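Local coordinates for polyketide biosynthesis 3-hydroxy-3-methylglutaryl-ACP synthase PksG (Bacillus subtilis, PDB 4YXQ), which catalyses the aldol condensation of acetyl-ACP with a beta-ketothioester polyketide intermediate during biosynthesis of the antibiotic bacillaene, at residues Ala4-Met9 against Glu182-Asp187; Met9-Gly14 against Leu302-Ala307; Asp50-Gly55 against Thr93-Tyr98; Asp72-Leu77 against Arg103-Phe108; Gly135-Val140 against Ala174-Glu179. All coordinates share one frame; numbering follows the deposited sequence.

Contact 1 (Ala4-Met9 against Glu182-Asp187)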
# COMPACT_ATOMS: atom_id res chain seq x y z
N ALA A 4 -10.36 -19.58 -5.08
CA ALA A 4 -9.25 -18.71 -4.73
C ALA A 4 -8.90 -18.76 -3.26
O ALA A 4 -9.77 -18.94 -2.41
CB ALA A 4 -9.54 -17.26 -5.12
N GLY A 5 -7.62 -18.63 -2.97
CA GLY A 5 -7.17 -18.45 -1.60
C GLY A 5 -5.77 -18.95 -1.38
O GLY A 5 -4.94 -18.97 -2.29
N ILE A 6 -5.52 -19.41 -0.17
CA ILE A 6 -4.18 -19.74 0.24
C ILE A 6 -3.84 -21.14 -0.23
O ILE A 6 -4.56 -22.07 0.06
CB ILE A 6 -4.06 -19.69 1.77
CG1 ILE A 6 -4.55 -18.33 2.30
CG2 ILE A 6 -2.63 -19.98 2.16
CD1 ILE A 6 -4.36 -18.14 3.78
N GLU A 7 -2.77 -21.25 -1.02
CA GLU A 7 -2.24 -22.53 -1.45
C GLU A 7 -1.15 -22.95 -0.50
O GLU A 7 -0.91 -24.12 -0.33
CB GLU A 7 -1.69 -22.46 -2.88
CG GLU A 7 -2.71 -21.96 -3.88
CD GLU A 7 -2.38 -22.27 -5.34
OE1 GLU A 7 -1.18 -22.41 -5.69
OE2 GLU A 7 -3.34 -22.31 -6.15
N ALA A 8 -0.50 -21.99 0.13
CA ALA A 8 0.53 -22.28 1.14
C ALA A 8 0.84 -21.03 1.93
O ALA A 8 0.66 -19.93 1.46
CB ALA A 8 1.79 -22.76 0.48
N MET A 9 1.38 -21.24 3.12
CA MET A 9 1.53 -20.19 4.08
C MET A 9 2.62 -20.58 5.07
O MET A 9 2.65 -21.70 5.57
CB MET A 9 0.21 -20.05 4.80
CG MET A 9 0.16 -19.07 5.95
SD MET A 9 -1.52 -19.10 6.61
CE MET A 9 -1.44 -17.46 7.27
N GLU A 182 -5.99 -25.39 -1.15
CA GLU A 182 -6.31 -26.41 -0.16
C GLU A 182 -6.15 -25.92 1.26
O GLU A 182 -6.83 -26.45 2.15
CB GLU A 182 -5.47 -27.68 -0.35
CG GLU A 182 -5.86 -28.55 -1.55
CD GLU A 182 -7.31 -29.08 -1.50
OE1 GLU A 182 -7.78 -29.55 -0.42
OE2 GLU A 182 -7.97 -29.03 -2.57
N VAL A 183 -5.32 -24.91 1.53
CA VAL A 183 -5.13 -24.53 2.95
C VAL A 183 -6.13 -23.50 3.49
O VAL A 183 -6.44 -23.49 4.68
CB VAL A 183 -3.66 -24.22 3.38
CG1 VAL A 183 -2.66 -24.69 2.34
CG2 VAL A 183 -3.45 -22.77 3.70
N PHE A 184 -6.65 -22.67 2.61
CA PHE A 184 -7.71 -21.75 2.99
C PHE A 184 -8.40 -21.23 1.72
O PHE A 184 -7.95 -20.31 1.10
CB PHE A 184 -7.14 -20.60 3.84
CG PHE A 184 -8.20 -19.77 4.54
CD1 PHE A 184 -9.00 -20.33 5.52
CD2 PHE A 184 -8.39 -18.45 4.22
CE1 PHE A 184 -9.98 -19.57 6.16
CE2 PHE A 184 -9.34 -17.68 4.86
CZ PHE A 184 -10.13 -18.24 5.83
N GLN A 185 -9.49 -21.88 1.34
CA GLN A 185 -10.27 -21.48 0.18
C GLN A 185 -11.25 -20.45 0.67
O GLN A 185 -12.12 -20.76 1.48
CB GLN A 185 -11.05 -22.67 -0.43
CG GLN A 185 -11.87 -22.27 -1.65
CD GLN A 185 -12.62 -23.42 -2.32
OE1 GLN A 185 -12.05 -24.50 -2.60
NE2 GLN A 185 -13.89 -23.19 -2.60
N ILE A 186 -11.16 -19.23 0.17
CA ILE A 186 -12.06 -18.22 0.66
C ILE A 186 -13.46 -18.39 0.10
O ILE A 186 -13.66 -18.98 -0.96
CB ILE A 186 -11.55 -16.79 0.39
CG1 ILE A 186 -11.54 -16.47 -1.10
CG2 ILE A 186 -10.17 -16.61 1.00
CD1 ILE A 186 -12.83 -15.85 -1.63
N ASP A 187 -14.43 -17.89 0.86
CA ASP A 187 -15.83 -17.82 0.47
C ASP A 187 -16.07 -16.51 -0.27
O ASP A 187 -16.10 -15.43 0.35
CB ASP A 187 -16.68 -17.87 1.73
CG ASP A 187 -16.55 -19.17 2.47
OD1 ASP A 187 -16.66 -20.22 1.80
OD2 ASP A 187 -16.36 -19.17 3.71

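Contact 2 (Met9-Gly14 against Leu302-Ala307)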
# COMPACT_ATOMS: atom_id res chain seq x y z
N MET A 9 1.38 -21.24 3.12
CA MET A 9 1.53 -20.19 4.08
C MET A 9 2.62 -20.58 5.07
O MET A 9 2.65 -21.70 5.57
CB MET A 9 0.21 -20.05 4.80
CG MET A 9 0.16 -19.07 5.95
SD MET A 9 -1.52 -19.10 6.61
CE MET A 9 -1.44 -17.46 7.27
N ASN A 10 3.52 -19.65 5.37
CA ASN A 10 4.57 -19.96 6.29
C ASN A 10 4.98 -18.76 7.10
O ASN A 10 4.81 -17.62 6.67
CB ASN A 10 5.76 -20.52 5.53
CG ASN A 10 6.91 -20.95 6.45
OD1 ASN A 10 6.71 -21.62 7.44
ND2 ASN A 10 8.10 -20.49 6.14
N VAL A 11 5.51 -19.05 8.28
CA VAL A 11 5.79 -18.07 9.31
C VAL A 11 7.28 -18.02 9.52
O VAL A 11 7.92 -19.05 9.64
CB VAL A 11 5.17 -18.52 10.63
CG1 VAL A 11 5.57 -17.61 11.79
CG2 VAL A 11 3.67 -18.57 10.49
N PHE A 12 7.83 -16.82 9.62
CA PHE A 12 9.18 -16.63 10.12
C PHE A 12 9.06 -15.79 11.37
O PHE A 12 8.64 -14.63 11.32
CB PHE A 12 10.10 -15.94 9.12
CG PHE A 12 11.49 -15.75 9.64
CD1 PHE A 12 12.37 -16.83 9.67
CD2 PHE A 12 11.91 -14.53 10.13
CE1 PHE A 12 13.66 -16.69 10.15
CE2 PHE A 12 13.18 -14.38 10.65
CZ PHE A 12 14.07 -15.45 10.65
N GLY A 13 9.50 -16.37 12.48
CA GLY A 13 9.23 -15.88 13.80
C GLY A 13 10.50 -15.43 14.45
O GLY A 13 10.59 -15.41 15.67
N GLY A 14 11.47 -15.03 13.63
CA GLY A 14 12.70 -14.44 14.15
C GLY A 14 13.83 -15.44 14.23
O GLY A 14 13.62 -16.64 14.10
N LEU A 302 -2.91 -11.54 12.38
CA LEU A 302 -4.04 -12.37 12.05
C LEU A 302 -3.62 -13.58 11.23
O LEU A 302 -4.07 -14.70 11.47
CB LEU A 302 -5.11 -11.56 11.31
CG LEU A 302 -6.22 -12.40 10.68
CD1 LEU A 302 -7.04 -13.09 11.77
CD2 LEU A 302 -7.10 -11.52 9.82
N PHE A 303 -2.77 -13.38 10.25
CA PHE A 303 -2.27 -14.52 9.49
C PHE A 303 -1.56 -15.51 10.41
O PHE A 303 -1.68 -16.73 10.21
CB PHE A 303 -1.27 -14.08 8.40
CG PHE A 303 -1.86 -13.24 7.31
CD1 PHE A 303 -3.23 -13.18 7.10
CD2 PHE A 303 -1.02 -12.54 6.46
CE1 PHE A 303 -3.74 -12.40 6.09
CE2 PHE A 303 -1.53 -11.76 5.45
CZ PHE A 303 -2.89 -11.70 5.25
N LEU A 304 -0.81 -15.01 11.39
CA LEU A 304 -0.13 -15.89 12.32
C LEU A 304 -1.17 -16.73 13.02
O LEU A 304 -1.01 -17.95 13.14
CB LEU A 304 0.65 -15.13 13.36
CG LEU A 304 1.48 -15.99 14.31
CD1 LEU A 304 2.50 -16.80 13.52
CD2 LEU A 304 2.21 -15.13 15.36
N ALA A 305 -2.24 -16.09 13.50
CA ALA A 305 -3.29 -16.80 14.22
C ALA A 305 -4.02 -17.78 13.30
O ALA A 305 -4.40 -18.86 13.73
CB ALA A 305 -4.27 -15.82 14.84
N LEU A 306 -4.18 -17.41 12.03
CA LEU A 306 -4.78 -18.33 11.09
C LEU A 306 -3.91 -19.53 10.94
O LEU A 306 -4.41 -20.65 10.88
CB LEU A 306 -4.97 -17.69 9.71
CG LEU A 306 -5.51 -18.61 8.61
CD1 LEU A 306 -6.84 -19.19 9.05
CD2 LEU A 306 -5.65 -17.86 7.30
N ALA A 307 -2.60 -19.31 10.87
CA ALA A 307 -1.67 -20.42 10.64
C ALA A 307 -1.62 -21.31 11.89
O ALA A 307 -1.58 -22.52 11.77
CB ALA A 307 -0.29 -19.91 10.31

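Contact 3 (Asp50-Gly55 against Thr93-Tyr98)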
# COMPACT_ATOMS: atom_id res chain seq x y z
N ASP A 50 15.83 -7.05 9.00
CA ASP A 50 14.86 -6.01 8.72
C ASP A 50 13.59 -6.62 8.09
O ASP A 50 13.48 -7.84 8.02
CB ASP A 50 15.52 -4.92 7.85
CG ASP A 50 15.75 -5.36 6.43
OD1 ASP A 50 15.42 -6.53 6.07
OD2 ASP A 50 16.27 -4.50 5.67
N PRO A 51 12.61 -5.79 7.66
CA PRO A 51 11.41 -6.44 7.13
C PRO A 51 11.60 -7.22 5.85
O PRO A 51 10.80 -8.07 5.51
CB PRO A 51 10.44 -5.25 6.94
CG PRO A 51 10.86 -4.27 7.99
CD PRO A 51 12.35 -4.39 8.01
N VAL A 52 12.67 -6.93 5.12
CA VAL A 52 12.99 -7.70 3.94
C VAL A 52 13.48 -9.07 4.37
O VAL A 52 13.09 -10.08 3.82
CB VAL A 52 14.10 -7.03 3.12
CG1 VAL A 52 14.47 -7.92 1.94
CG2 VAL A 52 13.68 -5.63 2.68
N THR A 53 14.41 -9.07 5.32
CA THR A 53 14.96 -10.30 5.92
C THR A 53 13.85 -11.21 6.40
O THR A 53 13.78 -12.38 6.04
CB THR A 53 15.88 -9.89 7.08
OG1 THR A 53 17.17 -9.66 6.54
CG2 THR A 53 15.97 -10.92 8.18
N PHE A 54 12.97 -10.64 7.21
CA PHE A 54 11.86 -11.41 7.75
C PHE A 54 10.94 -11.90 6.62
O PHE A 54 10.52 -13.06 6.63
CB PHE A 54 11.11 -10.59 8.77
CG PHE A 54 11.70 -10.66 10.14
CD1 PHE A 54 11.06 -11.37 11.15
CD2 PHE A 54 12.86 -9.98 10.44
CE1 PHE A 54 11.58 -11.41 12.42
CE2 PHE A 54 13.39 -10.03 11.71
CZ PHE A 54 12.75 -10.75 12.70
N GLY A 55 10.66 -11.04 5.64
CA GLY A 55 9.75 -11.43 4.58
C GLY A 55 10.32 -12.54 3.73
O GLY A 55 9.64 -13.52 3.38
N THR A 93 10.44 -4.69 -3.77
CA THR A 93 11.55 -4.68 -4.71
C THR A 93 12.68 -5.62 -4.22
O THR A 93 13.09 -6.52 -4.94
CB THR A 93 12.12 -3.27 -4.94
OG1 THR A 93 12.53 -2.70 -3.69
CG2 THR A 93 11.10 -2.38 -5.55
N TYR A 94 13.16 -5.41 -3.00
CA TYR A 94 14.22 -6.24 -2.46
C TYR A 94 13.77 -7.69 -2.31
O TYR A 94 14.51 -8.61 -2.62
CB TYR A 94 14.65 -5.75 -1.11
CG TYR A 94 15.40 -4.46 -1.12
CD1 TYR A 94 16.67 -4.40 -1.63
CD2 TYR A 94 14.85 -3.31 -0.58
CE1 TYR A 94 17.39 -3.21 -1.64
CE2 TYR A 94 15.57 -2.12 -0.56
CZ TYR A 94 16.85 -2.09 -1.09
OH TYR A 94 17.57 -0.93 -1.08
N ILE A 95 12.54 -7.88 -1.87
CA ILE A 95 12.06 -9.23 -1.64
C ILE A 95 11.98 -10.00 -2.94
O ILE A 95 12.35 -11.18 -3.00
CB ILE A 95 10.71 -9.24 -0.90
CG1 ILE A 95 10.93 -8.75 0.53
CG2 ILE A 95 10.06 -10.62 -0.94
CD1 ILE A 95 9.66 -8.41 1.27
N HIS A 96 11.53 -9.32 -3.98
CA HIS A 96 11.43 -9.87 -5.35
C HIS A 96 12.79 -10.36 -5.83
O HIS A 96 12.90 -11.44 -6.41
CB HIS A 96 10.86 -8.80 -6.32
CG HIS A 96 10.78 -9.25 -7.75
ND1 HIS A 96 11.89 -9.32 -8.58
CD2 HIS A 96 9.73 -9.66 -8.50
CE1 HIS A 96 11.52 -9.77 -9.76
NE2 HIS A 96 10.22 -9.97 -9.75
N GLU A 97 13.81 -9.59 -5.55
CA GLU A 97 15.19 -9.92 -5.93
C GLU A 97 15.72 -11.20 -5.26
O GLU A 97 16.18 -12.15 -5.95
CB GLU A 97 16.11 -8.72 -5.60
CG GLU A 97 17.59 -8.88 -5.89
CD GLU A 97 17.89 -8.95 -7.38
OE1 GLU A 97 19.05 -9.25 -7.73
OE2 GLU A 97 16.98 -8.68 -8.19
N TYR A 98 15.64 -11.24 -3.94
CA TYR A 98 16.26 -12.34 -3.20
C TYR A 98 15.44 -13.64 -3.20
O TYR A 98 15.98 -14.69 -2.91
CB TYR A 98 16.65 -11.89 -1.79
CG TYR A 98 17.78 -10.88 -1.85
CD1 TYR A 98 19.11 -11.30 -1.86
CD2 TYR A 98 17.52 -9.51 -1.92
CE1 TYR A 98 20.16 -10.37 -1.91
CE2 TYR A 98 18.55 -8.57 -1.98
CZ TYR A 98 19.87 -8.99 -2.01
OH TYR A 98 20.87 -8.07 -2.04

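Contact 4 (Asp72-Leu77 against Arg103-Phe108)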
# COMPACT_ATOMS: atom_id res chain seq x y z
N ASP A 72 7.21 -19.09 -11.67
CA ASP A 72 7.06 -18.11 -12.75
C ASP A 72 5.62 -17.64 -12.94
O ASP A 72 5.43 -16.65 -13.61
CB ASP A 72 7.59 -18.63 -14.13
CG ASP A 72 9.12 -18.56 -14.26
OD1 ASP A 72 9.82 -17.89 -13.45
OD2 ASP A 72 9.65 -19.24 -15.15
N ARG A 73 4.64 -18.34 -12.39
CA ARG A 73 3.27 -17.83 -12.38
C ARG A 73 2.98 -16.84 -11.25
O ARG A 73 1.94 -16.20 -11.25
CB ARG A 73 2.23 -18.96 -12.35
CG ARG A 73 2.35 -19.95 -13.52
CD ARG A 73 2.24 -19.29 -14.89
NE ARG A 73 0.84 -19.27 -15.31
CZ ARG A 73 0.08 -18.19 -15.46
NH1 ARG A 73 0.54 -16.97 -15.27
NH2 ARG A 73 -1.17 -18.35 -15.83
N ILE A 74 3.91 -16.68 -10.31
CA ILE A 74 3.79 -15.59 -9.35
C ILE A 74 3.95 -14.25 -10.06
O ILE A 74 5.03 -13.88 -10.49
CB ILE A 74 4.78 -15.71 -8.18
CG1 ILE A 74 4.39 -16.94 -7.34
CG2 ILE A 74 4.73 -14.46 -7.33
CD1 ILE A 74 5.45 -17.37 -6.35
N GLU A 75 2.83 -13.53 -10.14
CA GLU A 75 2.71 -12.30 -10.93
C GLU A 75 2.28 -11.08 -10.10
O GLU A 75 2.04 -10.01 -10.65
CB GLU A 75 1.71 -12.53 -12.06
CG GLU A 75 2.26 -13.38 -13.18
CD GLU A 75 1.22 -13.69 -14.23
OE1 GLU A 75 0.22 -12.95 -14.38
OE2 GLU A 75 1.40 -14.71 -14.92
N LEU A 76 2.17 -11.25 -8.80
CA LEU A 76 1.78 -10.18 -7.90
C LEU A 76 2.46 -10.44 -6.59
O LEU A 76 2.29 -11.51 -5.99
CB LEU A 76 0.26 -10.21 -7.71
CG LEU A 76 -0.33 -9.19 -6.74
CD1 LEU A 76 -0.04 -7.75 -7.20
CD2 LEU A 76 -1.84 -9.44 -6.65
N LEU A 77 3.24 -9.47 -6.13
CA LEU A 77 3.93 -9.53 -4.84
C LEU A 77 3.59 -8.28 -4.09
O LEU A 77 4.06 -7.20 -4.42
CB LEU A 77 5.42 -9.65 -5.06
CG LEU A 77 6.29 -9.46 -3.86
CD1 LEU A 77 6.08 -10.53 -2.82
CD2 LEU A 77 7.73 -9.50 -4.27
N ARG A 103 10.43 -11.36 -13.50
CA ARG A 103 10.22 -9.94 -13.72
C ARG A 103 8.83 -9.56 -14.21
O ARG A 103 8.41 -8.43 -14.07
CB ARG A 103 11.25 -9.45 -14.71
CG ARG A 103 12.66 -9.48 -14.12
CD ARG A 103 13.62 -8.74 -15.01
NE ARG A 103 14.90 -8.51 -14.37
CZ ARG A 103 15.81 -7.64 -14.82
NH1 ARG A 103 15.57 -6.95 -15.93
NH2 ARG A 103 16.95 -7.47 -14.18
N ASN A 104 8.10 -10.51 -14.77
CA ASN A 104 6.70 -10.27 -15.18
C ASN A 104 5.79 -10.35 -13.96
O ASN A 104 5.06 -11.33 -13.78
CB ASN A 104 6.35 -11.31 -16.24
CG ASN A 104 4.93 -11.21 -16.74
OD1 ASN A 104 4.31 -10.14 -16.78
ND2 ASN A 104 4.41 -12.35 -17.17
N CYS A 105 5.84 -9.32 -13.13
CA CYS A 105 5.22 -9.35 -11.79
C CYS A 105 4.96 -7.94 -11.30
O CYS A 105 5.87 -7.13 -11.30
CB CYS A 105 6.17 -9.98 -10.79
SG CYS A 105 5.51 -10.45 -9.17
N ARG A 106 3.72 -7.64 -10.89
CA ARG A 106 3.46 -6.39 -10.20
C ARG A 106 4.06 -6.48 -8.83
O ARG A 106 3.96 -7.51 -8.19
CB ARG A 106 1.98 -6.16 -10.04
CG ARG A 106 1.22 -5.97 -11.33
CD ARG A 106 -0.18 -5.44 -11.02
NE ARG A 106 -0.95 -5.16 -12.24
CZ ARG A 106 -1.98 -5.87 -12.68
NH1 ARG A 106 -2.43 -6.92 -11.99
NH2 ARG A 106 -2.58 -5.52 -13.83
N LEU A 107 4.64 -5.39 -8.36
CA LEU A 107 5.10 -5.37 -6.98
C LEU A 107 4.89 -4.03 -6.29
O LEU A 107 5.04 -2.97 -6.89
CB LEU A 107 6.56 -5.85 -6.89
CG LEU A 107 7.59 -5.14 -7.77
CD1 LEU A 107 8.31 -4.09 -6.96
CD2 LEU A 107 8.59 -6.12 -8.32
N PHE A 108 4.45 -4.09 -5.04
CA PHE A 108 4.25 -2.89 -4.25
C PHE A 108 4.01 -3.22 -2.78
O PHE A 108 4.01 -4.38 -2.39
CB PHE A 108 3.10 -2.03 -4.82
CG PHE A 108 1.79 -2.75 -4.98
CD1 PHE A 108 0.83 -2.68 -4.01
CD2 PHE A 108 1.52 -3.47 -6.15
CE1 PHE A 108 -0.40 -3.32 -4.17
CE2 PHE A 108 0.29 -4.13 -6.32
CZ PHE A 108 -0.68 -4.04 -5.34
O HOH W 1 6.00 -13.74 -13.87

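Contact 5 (Gly135-Val140 against Ala174-Glu179)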
# COMPACT_ATOMS: atom_id res chain seq x y z
N GLY A 135 -4.46 -18.81 -14.20
CA GLY A 135 -3.36 -19.65 -13.72
C GLY A 135 -2.32 -18.89 -12.93
O GLY A 135 -1.43 -19.49 -12.35
N ALA A 136 -2.42 -17.55 -12.88
CA ALA A 136 -1.46 -16.76 -12.13
C ALA A 136 -1.65 -16.98 -10.65
O ALA A 136 -2.71 -17.40 -10.20
CB ALA A 136 -1.59 -15.26 -12.45
N LYS A 137 -0.59 -16.72 -9.90
CA LYS A 137 -0.56 -16.79 -8.45
C LYS A 137 -0.13 -15.43 -7.95
O LYS A 137 0.40 -14.62 -8.71
CB LYS A 137 0.48 -17.79 -7.98
CG LYS A 137 0.12 -19.25 -8.18
CD LYS A 137 1.37 -20.14 -8.14
CE LYS A 137 1.09 -21.60 -7.78
NZ LYS A 137 -0.11 -22.17 -8.45
N ALA A 138 -0.34 -15.18 -6.66
CA ALA A 138 0.18 -13.99 -5.99
C ALA A 138 0.80 -14.42 -4.67
O ALA A 138 0.52 -15.51 -4.17
CB ALA A 138 -0.96 -13.05 -5.72
N LEU A 139 1.65 -13.56 -4.14
CA LEU A 139 2.37 -13.80 -2.92
C LEU A 139 2.21 -12.55 -2.07
O LEU A 139 2.61 -11.45 -2.48
CB LEU A 139 3.85 -14.01 -3.20
CG LEU A 139 4.77 -14.30 -2.00
CD1 LEU A 139 4.31 -15.55 -1.29
CD2 LEU A 139 6.23 -14.49 -2.40
N VAL A 140 1.62 -12.70 -0.90
CA VAL A 140 1.36 -11.56 -0.06
C VAL A 140 2.16 -11.81 1.19
O VAL A 140 2.10 -12.89 1.77
CB VAL A 140 -0.11 -11.45 0.26
CG1 VAL A 140 -0.36 -10.26 1.18
CG2 VAL A 140 -0.94 -11.35 -1.02
N ALA A 174 4.12 -15.21 5.10
CA ALA A 174 4.06 -15.20 3.66
C ALA A 174 2.95 -16.09 3.24
O ALA A 174 2.80 -17.20 3.77
CB ALA A 174 5.36 -15.73 3.06
N VAL A 175 2.18 -15.63 2.26
CA VAL A 175 0.96 -16.30 1.90
C VAL A 175 0.91 -16.40 0.42
O VAL A 175 0.82 -15.40 -0.25
CB VAL A 175 -0.25 -15.48 2.36
CG1 VAL A 175 -1.54 -16.23 2.05
CG2 VAL A 175 -0.17 -15.21 3.86
N LEU A 176 0.95 -17.61 -0.10
CA LEU A 176 0.86 -17.82 -1.55
C LEU A 176 -0.61 -18.04 -1.86
O LEU A 176 -1.23 -18.91 -1.27
CB LEU A 176 1.64 -19.06 -1.97
CG LEU A 176 1.66 -19.40 -3.45
CD1 LEU A 176 2.53 -18.44 -4.22
CD2 LEU A 176 2.19 -20.82 -3.63
N VAL A 177 -1.13 -17.24 -2.77
CA VAL A 177 -2.54 -17.23 -3.12
C VAL A 177 -2.68 -17.70 -4.56
O VAL A 177 -1.92 -17.30 -5.44
CB VAL A 177 -3.09 -15.79 -3.04
CG1 VAL A 177 -4.57 -15.77 -3.36
CG2 VAL A 177 -2.84 -15.19 -1.67
N GLY A 178 -3.71 -18.50 -4.82
CA GLY A 178 -3.92 -19.07 -6.14
C GLY A 178 -5.22 -19.83 -6.29
O GLY A 178 -6.09 -19.79 -5.41
N GLU A 179 -5.31 -20.57 -7.39
CA GLU A 179 -6.57 -21.18 -7.86
C GLU A 179 -6.90 -22.56 -7.28
O GLU A 179 -7.99 -23.05 -7.52
CB GLU A 179 -6.57 -21.23 -9.41
CG GLU A 179 -6.53 -19.84 -10.02
CD GLU A 179 -6.60 -19.80 -11.54
OE1 GLU A 179 -6.77 -20.87 -12.17
OE2 GLU A 179 -6.49 -18.68 -12.10
O HOH W 2 -2.89 -20.03 -9.47
O HOH W 3 -5.30 -16.36 -11.42

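Contact 1 (Ala4-Met9 against Glu182-Asp187)
Ile6 and Phe184 form an antiparallel hydrogen-bonded pair. Ile6 N donates to Phe184 O at 2.9 Å. Two residues along, Ile186 N donates to Ala4 O. At the other end the carbonyl of Ile6 faces two consecutive amides: Val183 N donates to Ile6 O at 3.3 Å, and a second bond, from Phe184 N, is weak. Val183 and Phe184 thus make a classic beta bulge opposite Ile6. Packing is close around Ile6. Its CG2 sits 3.3 Å from Val183 CG2, the two side chains crossing at about a right angle. Ile6 CD1 reaches along to Phe184 CB. Leu306 and Phe121, from two different helices, also pack on Ile6. The contact is looser at Gln185 and Glu182, which are partly exposed. Gln185 points away from Ala4-Met9 at its CB, and its chain is extended; Glu182 OE1 turns to Thr340. The arrangement is a bulged antiparallel strand pairing in the core sheet of the thiolase-like fold, joining strands 5-12 and 184-195.

Contact 2 (Met9-Gly14 against Leu302-Ala307)
Met9 reaches from strand 5-12 to helix 301-312, and its methyl group makes the nearest approach. The side chain leaves the sheet with CG anti to the backbone N (chi1 175°) and stays extended, which carries the tip to the helix. CB and CG make no contact with the helix segment; CG lies beside Ala174 O of the next strand. SD comes alongside Ala307 CB at 4.0 Å. CE ends 3.6 Å from Phe303 CB and near the carbonyl Phe303 O. It also lies 4.2 Å from Leu306 CD2. The Met9 and Phe303 side chains cross at about a right angle. Two residues on, Val11 points to the same helix. Leu304 CD1 meets both of its methyls, CG1 at 3.6 Å and CG2 at 3.7 Å. No hydrogen bond links the segments; the contact is side-chain packing, mostly apolar, and buried. Val173 of the neighbouring strand packs beside Met9, Val11 and Phe303. The axes of the short segments 9-12 and 302-307 approach to 9.0 Å and cross at -115°. This is helix-on-sheet packing at the centre of the thiolase-like fold.

Contact 3 (Asp50-Gly55 against Thr93-Tyr98)
Val52 of helix 51-64 packs against Tyr94 and Ile95 of helix 91-98, a helix-helix contact in the thiolase-like fold. The short axes approach to 9.4 Å and cross at -42°. No hydrogen bond joins the segments. Helix 51-64 begins at Asp50, its N-cap, whose OD1 accepts from Thr53 N at 2.8 Å. The other oxygen, OD2, pairs with Arg414 and Tyr416.

Along the second segment, Thr93 faces elsewhere, toward Leu107 of its own chain and Gly329 of the second subunit. Tyr94 comes next. Its CB faces both methyls of Val52, 3.7 Å from CG1 and 3.9 Å from CG2. CG is anti to the carbonyl carbon (chi1 -71°), and the ring leads away from helix 51-64. There it meets Tyr416 edge-to-face, and OH bonds to Arg414 N. Ile95 follows, sliding past Val52 in the opposite direction. Its CG1 lies 3.9 Å from Val52 CG1. Its CD1 extends toward Gly55, which has no side chain. His96 turns away to Leu107 and bonds to Asn102 O. Tyr98, at the end, points back toward helix 51-64 at its CB, but its ring meets Tyr416 and Trp418 instead. At the Gly55 end of the contact, Ile95 CD1 stands 4.5 Å from Gly55 CA.

Contact 4 (Asp72-Leu77 against Arg103-Phe108)
Leu77 and Arg106 are joined by a hydrogen bond from Leu77 N to Arg106 O at 2.9 Å. Arg106 N in turn donates to Glu75 O, also at 2.9 Å. Phe108 N donates to Leu77 O at 3.2 Å. These bonds make strands 74-80 and 106-111 parallel neighbours, the two strands of a beta-alpha-beta unit whose helix is 91-98. Before the strands pair, a water donates to both Asp72 O and Asn104 O.

Arg106 and Glu75 both reach the second subunit. Arg106 forms a salt bridge with Glu333 of the second subunit. Glu75 OE1 forms one with Arg234 of the second subunit and also bonds to Ser133 OG of its own chain.

Packing divides by face. Leu76 and Arg106 share one face, where Leu76 CD1 lies 3.8 Å from Arg106 CB. Leu77 and Leu107 share the other, with CB atoms 4.4 Å apart. Cys105 SG is anti to its own N (chi1 -167°), which lays the sulfur against the backbone at Glu75 C. On the Leu76 face, Leu76 CD1 approaches the Phe108 ring obliquely and ends 3.7 Å from Phe108 CE2.

Contact 5 (Gly135-Val140 against Ala174-Glu179)
Ala138 and Val177, then Val140 and Val175, form two antiparallel hydrogen-bonded pairs on either side of the non-hydrogen-bonded pair Leu139-Leu176, and each hydrogen-bonded pair exchanges two backbone bonds. The bond from Val177 N to Ala138 O, 2.8 Å, is almost straight at 177°, while that from Val175 N to Val140 O is equally short but bent to 139°.

Ala138, Val140, Val175 and Val177 share one face. Val140 CG2 lies 4.3 Å from Val177 CG2. Phe121 and Ala124 of helix 116-130 pack on this side. Leu139 and Leu176 occupy the other face, toward helix 51-64. Leu139 has CG anti to the backbone N (chi1 -179°), which brings CD1 over the opposite strand, 3.6 Å from Val175 O. Leu176 CD1 does the same to Ala138 O, also at 3.6 Å. Lys137 carries its NZ to Glu7 in a salt bridge.

Beyond Lys137 and Gly178 the backbones separate. Glu179 extends its carboxylate to Gly135. Gly135 N donates to Glu179 OE2 at 2.9 Å, arriving from above the carboxylate plane. A water donates to Ala136 O and accepts from Glu179 N, bridging the two backbones there. Strands 137-144 and 171-178 here form an antiparallel pairing inside the mixed central sheet of the thiolase-like fold, between helices 116-130 and 51-64.

Overall arrangement
Contacts 1, 4 and 5 are strand pairings of one mixed sheet. Contact 5 is the middle link. It meets contact 4 through Leu139 N and Leu76 O, 2.8 Å apart, and contact 1 through Ala8 O and Leu176 N, also 2.8 Å. Contact 2 shares Met9 with contact 1 and sets a helix on the sheet; Ile6 CD1 meets Leu306 CD2 at 3.8 Å. Contact 3 joins contact 2 through Phe12 and Phe54, and contact 4 through His96 and Leu107. Contacts 3 and 4 both reach the second subunit. Glu82, Cys114 and His250 are probably catalytic, as in related HMG-CoA synthases. Between side chains, Leu304 is about 9 Å from His250, Phe303 about 10 Å from Cys114 and Pro51 about 9 Å from Glu82.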